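Local coordinates for putative aldolase (Bacteroides vulgatus ATCC 8482, PDB 3DXI), which is of unassigned function but is named a putative aldolase, with a TIM-barrel fold of the HMGL-like family, at residues 36-41 against 233-238; 176-181 against 187-192; 205-208 against 214-217. All coordinates share one frame; numbering follows the deposited sequence.

Contact 1 (36-41 against 233-238); sequences LPIDYL and LLLTYL
This is a small, buried, apolar contact in the outer layer of the barrel, where Leu235 of helix 231-241 meets Leu36, Pro37 and Ile38. The helix follows the last strand of the barrel and packs here on the loop leading from helix 23-34 into the second strand, 40-45. About 128 Å² is buried, and no hydrogen bond crosses. Pro37 stays partly exposed. Leu235 is the single helix residue in the contact, and its two methyl groups have different partners. CD2 of Leu235 meets the Pro37 ring end-on at CG, 3.8 Å away. CD1 of Leu235 lies 3.9 Å from CD1 of Ile38, and these two side chains cross at about a right angle. The same Leu235 CD1 is also 4.3 Å from CD2 of Leu36. Leu235 starts toward the loop, and with CG anti to the carbonyl carbon (chi1 -63°) its two methyls end against it. Ile38 reaches Leu235 through CD1, the end of its longer branch. The loop is bent into an inverse gamma turn centred on Pro37, closed by Ile38 N to Leu36 O at 2.7 Å. The turn sets three successive side chains around one leucine. Leu244 and Leu251 also touch Leu235, and Val250 packs on Leu36. Beyond the turn, Lys74 NZ is hydrogen-bonded to Ile38 O. The packing of helix 231-241 on the loop before the second strand is consistent with a closed TIM barrel, in which the helix after the last strand comes round beside the first units of the chain.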
ATOM      1  N   LEU A  36     -10.540 -15.609 -14.043  1.00 11.07           N
ATOM      2  CA  LEU A  36     -10.518 -14.391 -13.238  1.00 10.90           C
ATOM      3  C   LEU A  36     -11.186 -13.299 -14.068  1.00 10.67           C
ATOM      4  O   LEU A  36     -11.149 -13.340 -15.299  1.00  9.66           O
ATOM      5  CB  LEU A  36      -9.072 -13.999 -12.887  1.00 10.17           C
ATOM      6  CG  LEU A  36      -8.316 -14.915 -11.908  1.00  9.76           C
ATOM      7  CD1 LEU A  36      -6.860 -14.478 -11.779  1.00  9.45           C
ATOM      8  CD2 LEU A  36      -8.989 -14.872 -10.551  1.00  7.77           C
ATOM      9  N   PRO A  37     -11.816 -12.312 -13.410  1.00 10.45           N
ATOM     10  CA  PRO A  37     -12.463 -11.255 -14.193  1.00 10.95           C
ATOM     11  C   PRO A  37     -11.481 -10.256 -14.824  1.00 10.25           C
ATOM     12  O   PRO A  37     -11.580  -9.048 -14.600  1.00 10.82           O
ATOM     13  CB  PRO A  37     -13.409 -10.610 -13.174  1.00  9.66           C
ATOM     14  CG  PRO A  37     -12.657 -10.762 -11.883  1.00 10.12           C
ATOM     15  CD  PRO A  37     -12.122 -12.175 -11.974  1.00 10.90           C
ATOM     16  N   ILE A  38     -10.536 -10.779 -15.608  1.00 10.05           N
ATOM     17  CA  ILE A  38      -9.533  -9.971 -16.307  1.00  9.09           C
ATOM     18  C   ILE A  38      -9.797 -10.082 -17.810  1.00  9.99           C
ATOM     19  O   ILE A  38      -9.790 -11.173 -18.381  1.00  8.84           O
ATOM     20  CB  ILE A  38      -8.092 -10.448 -16.001  1.00  9.18           C
ATOM     21  CG1 ILE A  38      -7.669  -9.990 -14.602  1.00 12.04           C
ATOM     22  CG2 ILE A  38      -7.126  -9.894 -17.033  1.00  9.74           C
ATOM     23  CD1 ILE A  38      -7.939 -10.988 -13.510  1.00 13.28           C
ATOM     24  N   ASP A  39     -10.008  -8.932 -18.439  1.00  9.27           N
ATOM     25  CA  ASP A  39     -10.346  -8.844 -19.853  1.00  9.12           C
ATOM     26  C   ASP A  39      -9.215  -8.894 -20.869  1.00  8.56           C
ATOM     27  O   ASP A  39      -9.375  -9.460 -21.950  1.00  8.18           O
ATOM     28  CB  ASP A  39     -11.158  -7.572 -20.063  1.00  8.74           C
ATOM     29  CG  ASP A  39     -12.284  -7.451 -19.063  1.00  9.55           C
ATOM     30  OD1 ASP A  39     -13.284  -8.178 -19.219  1.00 10.64           O
ATOM     31  OD2 ASP A  39     -12.158  -6.655 -18.109  1.00  8.77           O
ATOM     32  N   TYR A  40      -8.093  -8.276 -20.527  1.00  9.92           N
ATOM     33  CA  TYR A  40      -6.927  -8.217 -21.400  1.00  9.04           C
ATOM     34  C   TYR A  40      -5.689  -8.759 -20.712  1.00  9.93           C
ATOM     35  O   TYR A  40      -5.500  -8.577 -19.506  1.00 10.20           O
ATOM     36  CB  TYR A  40      -6.647  -6.771 -21.814  1.00  9.49           C
ATOM     37  CG  TYR A  40      -7.491  -6.267 -22.954  1.00  7.58           C
ATOM     38  CD1 TYR A  40      -6.957  -6.141 -24.233  1.00  9.92           C
ATOM     39  CD2 TYR A  40      -8.823  -5.905 -22.755  1.00  8.02           C
ATOM     40  CE1 TYR A  40      -7.725  -5.662 -25.290  1.00  8.91           C
ATOM     41  CE2 TYR A  40      -9.601  -5.429 -23.804  1.00  8.47           C
ATOM     42  CZ  TYR A  40      -9.043  -5.310 -25.070  1.00  7.48           C
ATOM     43  OH  TYR A  40      -9.807  -4.855 -26.116  1.00  7.27           O
ATOM     44  N   LEU A  41      -4.843  -9.416 -21.496  1.00  9.21           N
ATOM     45  CA  LEU A  41      -3.599  -9.972 -20.996  1.00  9.39           C
ATOM     46  C   LEU A  41      -2.477  -9.510 -21.921  1.00  9.72           C
ATOM     47  O   LEU A  41      -2.448  -9.878 -23.093  1.00  9.92           O
ATOM     48  CB  LEU A  41      -3.645 -11.504 -20.997  1.00  9.72           C
ATOM     49  CG  LEU A  41      -4.836 -12.233 -20.369  1.00  9.66           C
ATOM     50  CD1 LEU A  41      -4.621 -13.732 -20.503  1.00  8.64           C
ATOM     51  CD2 LEU A  41      -4.984 -11.845 -18.904  1.00  9.71           C
ATOM     52  N   LEU A 233      -5.073  -7.474  -5.060  1.00  8.74           N
ATOM     53  CA  LEU A 233      -5.594  -6.434  -4.172  1.00  8.79           C
ATOM     54  C   LEU A 233      -6.759  -5.722  -4.853  1.00  8.06           C
ATOM     55  O   LEU A 233      -7.765  -5.406  -4.218  1.00  7.19           O
ATOM     56  CB  LEU A 233      -4.506  -5.417  -3.814  1.00  9.68           C
ATOM     57  CG  LEU A 233      -4.937  -4.299  -2.860  1.00  8.37           C
ATOM     58  CD1 LEU A 233      -5.571  -4.893  -1.609  1.00  9.26           C
ATOM     59  CD2 LEU A 233      -3.731  -3.458  -2.480  1.00  9.46           C
ATOM     60  N   LEU A 234      -6.616  -5.473  -6.150  1.00  7.57           N
ATOM     61  CA  LEU A 234      -7.667  -4.814  -6.920  1.00  8.06           C
ATOM     62  C   LEU A 234      -8.941  -5.655  -6.902  1.00  7.68           C
ATOM     63  O   LEU A 234     -10.010  -5.156  -6.562  1.00  6.94           O
ATOM     64  CB  LEU A 234      -7.220  -4.605  -8.367  1.00  5.75           C
ATOM     65  CG  LEU A 234      -8.228  -4.038  -9.370  1.00  5.76           C
ATOM     66  CD1 LEU A 234      -8.731  -2.671  -8.910  1.00  4.92           C
ATOM     67  CD2 LEU A 234      -7.556  -3.935 -10.740  1.00  6.75           C
ATOM     68  N   LEU A 235      -8.811  -6.933  -7.258  1.00  8.01           N
ATOM     69  CA  LEU A 235      -9.953  -7.844  -7.303  1.00  8.94           C
ATOM     70  C   LEU A 235     -10.608  -8.029  -5.943  1.00  8.76           C
ATOM     71  O   LEU A 235     -11.832  -8.100  -5.844  1.00  9.76           O
ATOM     72  CB  LEU A 235      -9.538  -9.211  -7.858  1.00  6.96           C
ATOM     73  CG  LEU A 235      -9.027  -9.220  -9.300  1.00 10.43           C
ATOM     74  CD1 LEU A 235      -8.729 -10.655  -9.719  1.00  9.83           C
ATOM     75  CD2 LEU A 235     -10.064  -8.601 -10.230  1.00  8.10           C
ATOM     76  N   THR A 236      -9.804  -8.129  -4.893  1.00  7.53           N
ATOM     77  CA  THR A 236     -10.374  -8.284  -3.562  1.00  7.90           C
ATOM     78  C   THR A 236     -11.227  -7.064  -3.221  1.00  8.49           C
ATOM     79  O   THR A 236     -12.359  -7.202  -2.759  1.00  7.64           O
ATOM     80  CB  THR A 236      -9.282  -8.454  -2.493  1.00  7.38           C
ATOM     81  OG1 THR A 236      -8.641  -9.722  -2.677  1.00  8.50           O
ATOM     82  CG2 THR A 236      -9.886  -8.412  -1.098  1.00  6.46           C
ATOM     83  N   TYR A 237     -10.686  -5.874  -3.475  1.00  8.41           N
ATOM     84  CA  TYR A 237     -11.401  -4.632  -3.194  1.00  8.56           C
ATOM     85  C   TYR A 237     -12.699  -4.521  -3.998  1.00  8.20           C
ATOM     86  O   TYR A 237     -13.754  -4.199  -3.446  1.00  7.29           O
ATOM     87  CB  TYR A 237     -10.527  -3.414  -3.510  1.00  9.58           C
ATOM     88  CG  TYR A 237     -11.082  -2.124  -2.932  1.00 11.64           C
ATOM     89  CD1 TYR A 237     -10.690  -1.683  -1.667  1.00 11.69           C
ATOM     90  CD2 TYR A 237     -12.036  -1.375  -3.624  1.00 11.55           C
ATOM     91  CE1 TYR A 237     -11.232  -0.535  -1.102  1.00 13.69           C
ATOM     92  CE2 TYR A 237     -12.590  -0.217  -3.065  1.00 13.32           C
ATOM     93  CZ  TYR A 237     -12.180   0.192  -1.802  1.00 13.79           C
ATOM     94  OH  TYR A 237     -12.712   1.319  -1.222  1.00 16.37           O
ATOM     95  N   LEU A 238     -12.612  -4.779  -5.299  1.00  7.95           N
ATOM     96  CA  LEU A 238     -13.779  -4.701  -6.176  1.00  7.57           C
ATOM     97  C   LEU A 238     -14.839  -5.738  -5.819  1.00  8.59           C
ATOM     98  O   LEU A 238     -16.029  -5.482  -5.971  1.00  9.29           O
ATOM     99  CB  LEU A 238     -13.354  -4.867  -7.643  1.00  6.87           C
ATOM    100  CG  LEU A 238     -12.412  -3.792  -8.213  1.00  5.74           C
ATOM    101  CD1 LEU A 238     -12.074  -4.111  -9.665  1.00  4.36           C
ATOM    102  CD2 LEU A 238     -13.061  -2.420  -8.108  1.00  4.84           C
TER

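Contact 2 (176-181 against 187-192); sequences NLLKEV and VPVGFH
The backbone of Val189 is held by its neighbours: its N is hydrogen-bonded to Asp213 OD2, and its main chain is also bonded to strand 214-217. On the side-chain face Val189 meets a helix. The contact belongs to a beta-alpha-beta unit of the TIM barrel: strand 159-163, helix 171-184, strand 189-192. Here the helix lies against the strand that follows it. Leu178 and Val181, about one turn apart, both pack on Val189, and all three are buried. About 116 Å² is covered in all, with apolar groups alone meeting across the contact. The CB of Leu178 does not point at the strand, but with CG anti to the backbone N (chi1 177°) CD1 reaches it. Val181 needs no such reach, because its CB already points at the strand. Phe160 and Met162 of the preceding strand also pack on Val181, and Arg182 touches Val189. The two branches of Val189 have different partners: CG1 lies 3.8 Å from Leu178 CD1, which is also 4.0 Å from Val189 CB, while CG2 of Val189 lies 3.8 Å from Val181 CG1.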
ATOM      1  N   ASN A 176      -8.000  14.809 -11.574  1.00 13.75           N
ATOM      2  CA  ASN A 176      -7.803  15.990 -12.406  1.00 13.54           C
ATOM      3  C   ASN A 176      -7.332  15.647 -13.815  1.00 13.02           C
ATOM      4  O   ASN A 176      -7.877  16.151 -14.799  1.00 10.92           O
ATOM      5  CB  ASN A 176      -6.799  16.938 -11.745  1.00 15.04           C
ATOM      6  CG  ASN A 176      -6.488  18.145 -12.605  1.00 17.25           C
ATOM      7  OD1 ASN A 176      -7.355  18.979 -12.862  1.00 19.81           O
ATOM      8  ND2 ASN A 176      -5.246  18.239 -13.062  1.00 18.46           N
ATOM      9  N   LEU A 177      -6.317  14.793 -13.907  1.00 12.66           N
ATOM     10  CA  LEU A 177      -5.776  14.396 -15.200  1.00 11.78           C
ATOM     11  C   LEU A 177      -6.798  13.635 -16.039  1.00 10.74           C
ATOM     12  O   LEU A 177      -6.870  13.821 -17.252  1.00  9.45           O
ATOM     13  CB  LEU A 177      -4.515  13.555 -15.003  1.00 11.73           C
ATOM     14  CG  LEU A 177      -3.284  14.349 -14.558  1.00 15.39           C
ATOM     15  CD1 LEU A 177      -2.162  13.386 -14.192  1.00 14.27           C
ATOM     16  CD2 LEU A 177      -2.850  15.291 -15.674  1.00 16.67           C
ATOM     17  N   LEU A 178      -7.590  12.781 -15.396  1.00  9.78           N
ATOM     18  CA  LEU A 178      -8.606  12.032 -16.121  1.00 10.19           C
ATOM     19  C   LEU A 178      -9.594  13.039 -16.709  1.00 11.55           C
ATOM     20  O   LEU A 178      -9.908  12.991 -17.897  1.00 10.93           O
ATOM     21  CB  LEU A 178      -9.326  11.060 -15.181  1.00  8.59           C
ATOM     22  CG  LEU A 178     -10.485  10.246 -15.767  1.00  7.51           C
ATOM     23  CD1 LEU A 178     -10.027   9.511 -17.023  1.00  7.75           C
ATOM     24  CD2 LEU A 178     -10.997   9.265 -14.718  1.00  5.77           C
ATOM     25  N   LYS A 179     -10.071  13.959 -15.871  1.00 13.83           N
ATOM     26  CA  LYS A 179     -11.008  14.990 -16.313  1.00 15.75           C
ATOM     27  C   LYS A 179     -10.409  15.796 -17.466  1.00 15.66           C
ATOM     28  O   LYS A 179     -11.106  16.148 -18.420  1.00 16.56           O
ATOM     29  CB  LYS A 179     -11.347  15.937 -15.164  1.00 20.81           C
ATOM     30  CG  LYS A 179     -12.092  15.289 -14.008  1.00 27.07           C
ATOM     31  CD  LYS A 179     -12.298  16.289 -12.868  1.00 30.60           C
ATOM     32  CE  LYS A 179     -13.008  15.652 -11.673  1.00 32.71           C
ATOM     33  NZ  LYS A 179     -13.046  16.573 -10.492  1.00 33.33           N
ATOM     34  N   GLU A 180      -9.113  16.088 -17.380  1.00 15.02           N
ATOM     35  CA  GLU A 180      -8.435  16.843 -18.432  1.00 15.04           C
ATOM     36  C   GLU A 180      -8.384  16.074 -19.746  1.00 13.84           C
ATOM     37  O   GLU A 180      -8.712  16.615 -20.799  1.00 16.16           O
ATOM     38  CB  GLU A 180      -7.012  17.209 -17.998  1.00 16.17           C
ATOM     39  CG  GLU A 180      -6.953  18.421 -17.098  1.00 18.81           C
ATOM     40  CD  GLU A 180      -7.464  19.660 -17.796  1.00 20.74           C
ATOM     41  OE1 GLU A 180      -6.802  20.119 -18.747  1.00 25.92           O
ATOM     42  OE2 GLU A 180      -8.532  20.168 -17.408  1.00 21.96           O
ATOM     43  N   VAL A 181      -7.968  14.814 -19.679  1.00 11.49           N
ATOM     44  CA  VAL A 181      -7.872  13.973 -20.867  1.00  9.91           C
ATOM     45  C   VAL A 181      -9.230  13.873 -21.569  1.00 11.21           C
ATOM     46  O   VAL A 181      -9.306  13.930 -22.796  1.00 11.98           O
ATOM     47  CB  VAL A 181      -7.327  12.557 -20.490  1.00  8.76           C
ATOM     48  CG1 VAL A 181      -7.447  11.595 -21.661  1.00  8.01           C
ATOM     49  CG2 VAL A 181      -5.848  12.670 -20.082  1.00 10.06           C
ATOM     50  N   VAL A 187     -11.420   8.928 -26.894  1.00 11.63           N
ATOM     51  CA  VAL A 187     -11.070   7.522 -26.738  1.00 11.48           C
ATOM     52  C   VAL A 187     -11.095   7.001 -25.305  1.00 11.20           C
ATOM     53  O   VAL A 187     -10.991   7.762 -24.340  1.00 11.68           O
ATOM     54  CB  VAL A 187      -9.675   7.214 -27.341  1.00 11.95           C
ATOM     55  CG1 VAL A 187      -9.650   7.607 -28.810  1.00 11.97           C
ATOM     56  CG2 VAL A 187      -8.589   7.941 -26.562  1.00 14.59           C
ATOM     57  N   PRO A 188     -11.268   5.681 -25.152  1.00 10.16           N
ATOM     58  CA  PRO A 188     -11.303   5.047 -23.832  1.00  9.20           C
ATOM     59  C   PRO A 188     -10.009   5.403 -23.092  1.00  7.55           C
ATOM     60  O   PRO A 188      -8.942   5.498 -23.704  1.00  7.35           O
ATOM     61  CB  PRO A 188     -11.394   3.563 -24.173  1.00  8.97           C
ATOM     62  CG  PRO A 188     -12.212   3.571 -25.445  1.00 11.07           C
ATOM     63  CD  PRO A 188     -11.587   4.710 -26.218  1.00 10.54           C
ATOM     64  N   VAL A 189     -10.101   5.616 -21.786  1.00  6.38           N
ATOM     65  CA  VAL A 189      -8.916   5.968 -21.009  1.00  6.73           C
ATOM     66  C   VAL A 189      -8.577   4.894 -19.982  1.00  7.16           C
ATOM     67  O   VAL A 189      -9.466   4.228 -19.443  1.00  7.80           O
ATOM     68  CB  VAL A 189      -9.110   7.320 -20.279  1.00  6.98           C
ATOM     69  CG1 VAL A 189      -7.850   7.690 -19.509  1.00  5.67           C
ATOM     70  CG2 VAL A 189      -9.465   8.411 -21.293  1.00  5.95           C
ATOM     71  N   GLY A 190      -7.281   4.729 -19.725  1.00  6.69           N
ATOM     72  CA  GLY A 190      -6.830   3.753 -18.749  1.00  6.82           C
ATOM     73  C   GLY A 190      -5.813   4.340 -17.784  1.00  6.70           C
ATOM     74  O   GLY A 190      -5.300   5.446 -17.992  1.00  6.04           O
ATOM     75  N   PHE A 191      -5.521   3.592 -16.724  1.00  6.76           N
ATOM     76  CA  PHE A 191      -4.557   4.010 -15.717  1.00  6.74           C
ATOM     77  C   PHE A 191      -3.648   2.847 -15.340  1.00  6.97           C
ATOM     78  O   PHE A 191      -4.112   1.721 -15.124  1.00  6.28           O
ATOM     79  CB  PHE A 191      -5.270   4.494 -14.452  1.00  5.96           C
ATOM     80  CG  PHE A 191      -4.329   4.837 -13.320  1.00  6.71           C
ATOM     81  CD1 PHE A 191      -3.476   5.945 -13.410  1.00  6.72           C
ATOM     82  CD2 PHE A 191      -4.277   4.040 -12.174  1.00  6.74           C
ATOM     83  CE1 PHE A 191      -2.587   6.256 -12.379  1.00  7.87           C
ATOM     84  CE2 PHE A 191      -3.392   4.337 -11.129  1.00  6.94           C
ATOM     85  CZ  PHE A 191      -2.543   5.450 -11.229  1.00  7.61           C
ATOM     86  N   HIS A 192      -2.352   3.121 -15.275  1.00  7.17           N
ATOM     87  CA  HIS A 192      -1.376   2.112 -14.880  1.00  9.33           C
ATOM     88  C   HIS A 192      -0.581   2.730 -13.735  1.00  9.27           C
ATOM     89  O   HIS A 192       0.310   3.554 -13.952  1.00 10.53           O
ATOM     90  CB  HIS A 192      -0.446   1.749 -16.042  1.00 10.31           C
ATOM     91  CG  HIS A 192       0.534   0.663 -15.711  1.00 12.24           C
ATOM     92  ND1 HIS A 192       0.720  -0.443 -16.512  1.00 14.46           N
ATOM     93  CD2 HIS A 192       1.397   0.523 -14.675  1.00 12.13           C
ATOM     94  CE1 HIS A 192       1.655  -1.216 -15.986  1.00 14.34           C
ATOM     95  NE2 HIS A 192       2.082  -0.651 -14.870  1.00 13.53           N
TER

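Contact 3 (205-208 against 214-217); sequences ITAI and FIDA
No flat group separates Ile208 from Ile215, which meet directly; the flat side chains of strand 214-217 lie elsewhere. The ring of Phe214 starts away from the helix and meets the ring of Tyr40 edge-to-face. The carboxylate of Asp216 takes no part in the helix contact. Its OD2 forms a salt bridge with Arg105 NH2. Between these two residues, Ile215 points the other way, toward helix 200-209. Its CG1 lies 3.8 Å from CG1 of Ile208, and the two side chains cross at about a right angle. CD1 of Ile208 is a little farther from the same Ile215 CG1, at 4.1 Å. The third member is Ala207, whose CB is 4.4 Å from CD1 of Ile215, a looser touch. The two isoleucines start alike, each with CG1 anti to the carbonyl carbon, but differ at the second torsion. Ile208 is extended (chi2 175°) and its end comes nearer the strand than its CB; Ile215 is folded back (chi2 -63°), with CD1 near Ala207 CB. The contact buries about 98 Å², and no hydrogen bond crosses it. Leu3 touches both isoleucines. Val174 of helix 171-184 packs on Ala207. The backbone of Ile215 is bonded to Lys4 and Leu6, where the eighth strand joins the first and closes the sheet. Ile215 faces the helix layer while Phe214 and Asp216 lie on the other side of the strand, as expected for a beta-alpha-beta unit of a TIM barrel, here strand 189-192, helix 200-209 and strand 214-217.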
ATOM      1  N   ILE A 205      -8.903   2.864  -7.749  1.00  7.09           N
ATOM      2  CA  ILE A 205     -10.298   2.923  -7.344  1.00  7.75           C
ATOM      3  C   ILE A 205     -10.855   4.322  -7.624  1.00  8.97           C
ATOM      4  O   ILE A 205     -12.014   4.471  -8.015  1.00  9.49           O
ATOM      5  CB  ILE A 205     -10.458   2.588  -5.842  1.00  8.62           C
ATOM      6  CG1 ILE A 205      -9.968   1.162  -5.572  1.00  7.56           C
ATOM      7  CG2 ILE A 205     -11.923   2.726  -5.422  1.00  8.24           C
ATOM      8  CD1 ILE A 205     -10.710   0.087  -6.359  1.00  8.44           C
ATOM      9  N   THR A 206     -10.022   5.341  -7.431  1.00  9.08           N
ATOM     10  CA  THR A 206     -10.422   6.728  -7.662  1.00  9.19           C
ATOM     11  C   THR A 206     -10.769   6.925  -9.139  1.00  9.41           C
ATOM     12  O   THR A 206     -11.767   7.567  -9.475  1.00  8.25           O
ATOM     13  CB  THR A 206      -9.288   7.710  -7.254  1.00  9.24           C
ATOM     14  OG1 THR A 206      -9.055   7.612  -5.844  1.00 10.43           O
ATOM     15  CG2 THR A 206      -9.665   9.142  -7.597  1.00 11.34           C
ATOM     16  N   ALA A 207      -9.944   6.354 -10.012  1.00  7.69           N
ATOM     17  CA  ALA A 207     -10.158   6.442 -11.450  1.00  7.12           C
ATOM     18  C   ALA A 207     -11.408   5.647 -11.821  1.00  7.44           C
ATOM     19  O   ALA A 207     -12.259   6.121 -12.590  1.00  8.49           O
ATOM     20  CB  ALA A 207      -8.937   5.902 -12.198  1.00  7.19           C
ATOM     21  N   ILE A 208     -11.525   4.446 -11.266  1.00  6.36           N
ATOM     22  CA  ILE A 208     -12.679   3.594 -11.541  1.00  8.00           C
ATOM     23  C   ILE A 208     -13.986   4.321 -11.203  1.00  8.84           C
ATOM     24  O   ILE A 208     -14.914   4.363 -12.020  1.00  7.73           O
ATOM     25  CB  ILE A 208     -12.609   2.261 -10.740  1.00  7.72           C
ATOM     26  CG1 ILE A 208     -11.478   1.381 -11.297  1.00  8.01           C
ATOM     27  CG2 ILE A 208     -13.947   1.518 -10.821  1.00  7.47           C
ATOM     28  CD1 ILE A 208     -11.211   0.093 -10.523  1.00  6.32           C
ATOM     29  N   PHE A 214     -10.107   1.578 -18.444  1.00  9.42           N
ATOM     30  CA  PHE A 214      -9.113   0.512 -18.278  1.00 10.32           C
ATOM     31  C   PHE A 214      -8.223   0.675 -17.042  1.00 10.24           C
ATOM     32  O   PHE A 214      -7.859   1.790 -16.667  1.00  9.48           O
ATOM     33  CB  PHE A 214      -8.189   0.474 -19.501  1.00  8.15           C
ATOM     34  CG  PHE A 214      -8.653  -0.427 -20.610  1.00  9.86           C
ATOM     35  CD1 PHE A 214      -8.235  -1.755 -20.664  1.00  9.54           C
ATOM     36  CD2 PHE A 214      -9.464   0.060 -21.632  1.00 11.99           C
ATOM     37  CE1 PHE A 214      -8.610  -2.583 -21.721  1.00  9.91           C
ATOM     38  CE2 PHE A 214      -9.850  -0.760 -22.699  1.00 11.29           C
ATOM     39  CZ  PHE A 214      -9.418  -2.085 -22.741  1.00 12.49           C
ATOM     40  N   ILE A 215      -7.872  -0.444 -16.415  1.00  8.36           N
ATOM     41  CA  ILE A 215      -6.961  -0.429 -15.270  1.00  8.64           C
ATOM     42  C   ILE A 215      -5.953  -1.562 -15.454  1.00  8.12           C
ATOM     43  O   ILE A 215      -6.329  -2.689 -15.780  1.00  7.14           O
ATOM     44  CB  ILE A 215      -7.679  -0.637 -13.911  1.00  7.44           C
ATOM     45  CG1 ILE A 215      -8.584   0.556 -13.597  1.00  8.09           C
ATOM     46  CG2 ILE A 215      -6.642  -0.796 -12.800  1.00  7.05           C
ATOM     47  CD1 ILE A 215      -7.841   1.867 -13.434  1.00  8.27           C
ATOM     48  N   ASP A 216      -4.677  -1.238 -15.260  1.00  7.89           N
ATOM     49  CA  ASP A 216      -3.567  -2.186 -15.373  1.00  7.94           C
ATOM     50  C   ASP A 216      -3.121  -2.652 -13.982  1.00  8.68           C
ATOM     51  O   ASP A 216      -3.122  -1.875 -13.021  1.00  8.15           O
ATOM     52  CB  ASP A 216      -2.353  -1.527 -16.048  1.00  5.51           C
ATOM     53  CG  ASP A 216      -2.493  -1.394 -17.557  1.00  8.13           C
ATOM     54  OD1 ASP A 216      -3.624  -1.494 -18.086  1.00  9.58           O
ATOM     55  OD2 ASP A 216      -1.450  -1.172 -18.212  1.00  7.85           O
ATOM     56  N   ALA A 217      -2.717  -3.914 -13.891  1.00  8.23           N
ATOM     57  CA  ALA A 217      -2.220  -4.492 -12.644  1.00  8.20           C
ATOM     58  C   ALA A 217      -1.493  -5.786 -12.993  1.00  7.89           C
ATOM     59  O   ALA A 217      -1.538  -6.226 -14.138  1.00  8.77           O
ATOM     60  CB  ALA A 217      -3.372  -4.766 -11.686  1.00  8.81           C
TER

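In the fold
The three contacts join helices to the strands of one eight-stranded parallel barrel, or to a loop entering one. Contact 3 lies in the middle: its centre is about 10 Å from the centres of contacts 1 and 2, which are about 19 Å apart. Contacts 2 and 3 belong to successive units sharing strand 189-192. Their strands are neighbours, paired by Val189 O and Phe214 N at 2.9 Å. Inside the barrel, His192 ND1 lies 2.9 Å from Asp216 OD2, a probable hydrogen bond. Contact 1 joins contact 3 through the helix layer, with Tyr237 CD2 3.4 Å from Ile205 CD1 and Leu234 CD2 3.9 Å from Ile215 CG2. Contacts 1 and 2 do not touch; their nearest atoms are about 8 Å apart.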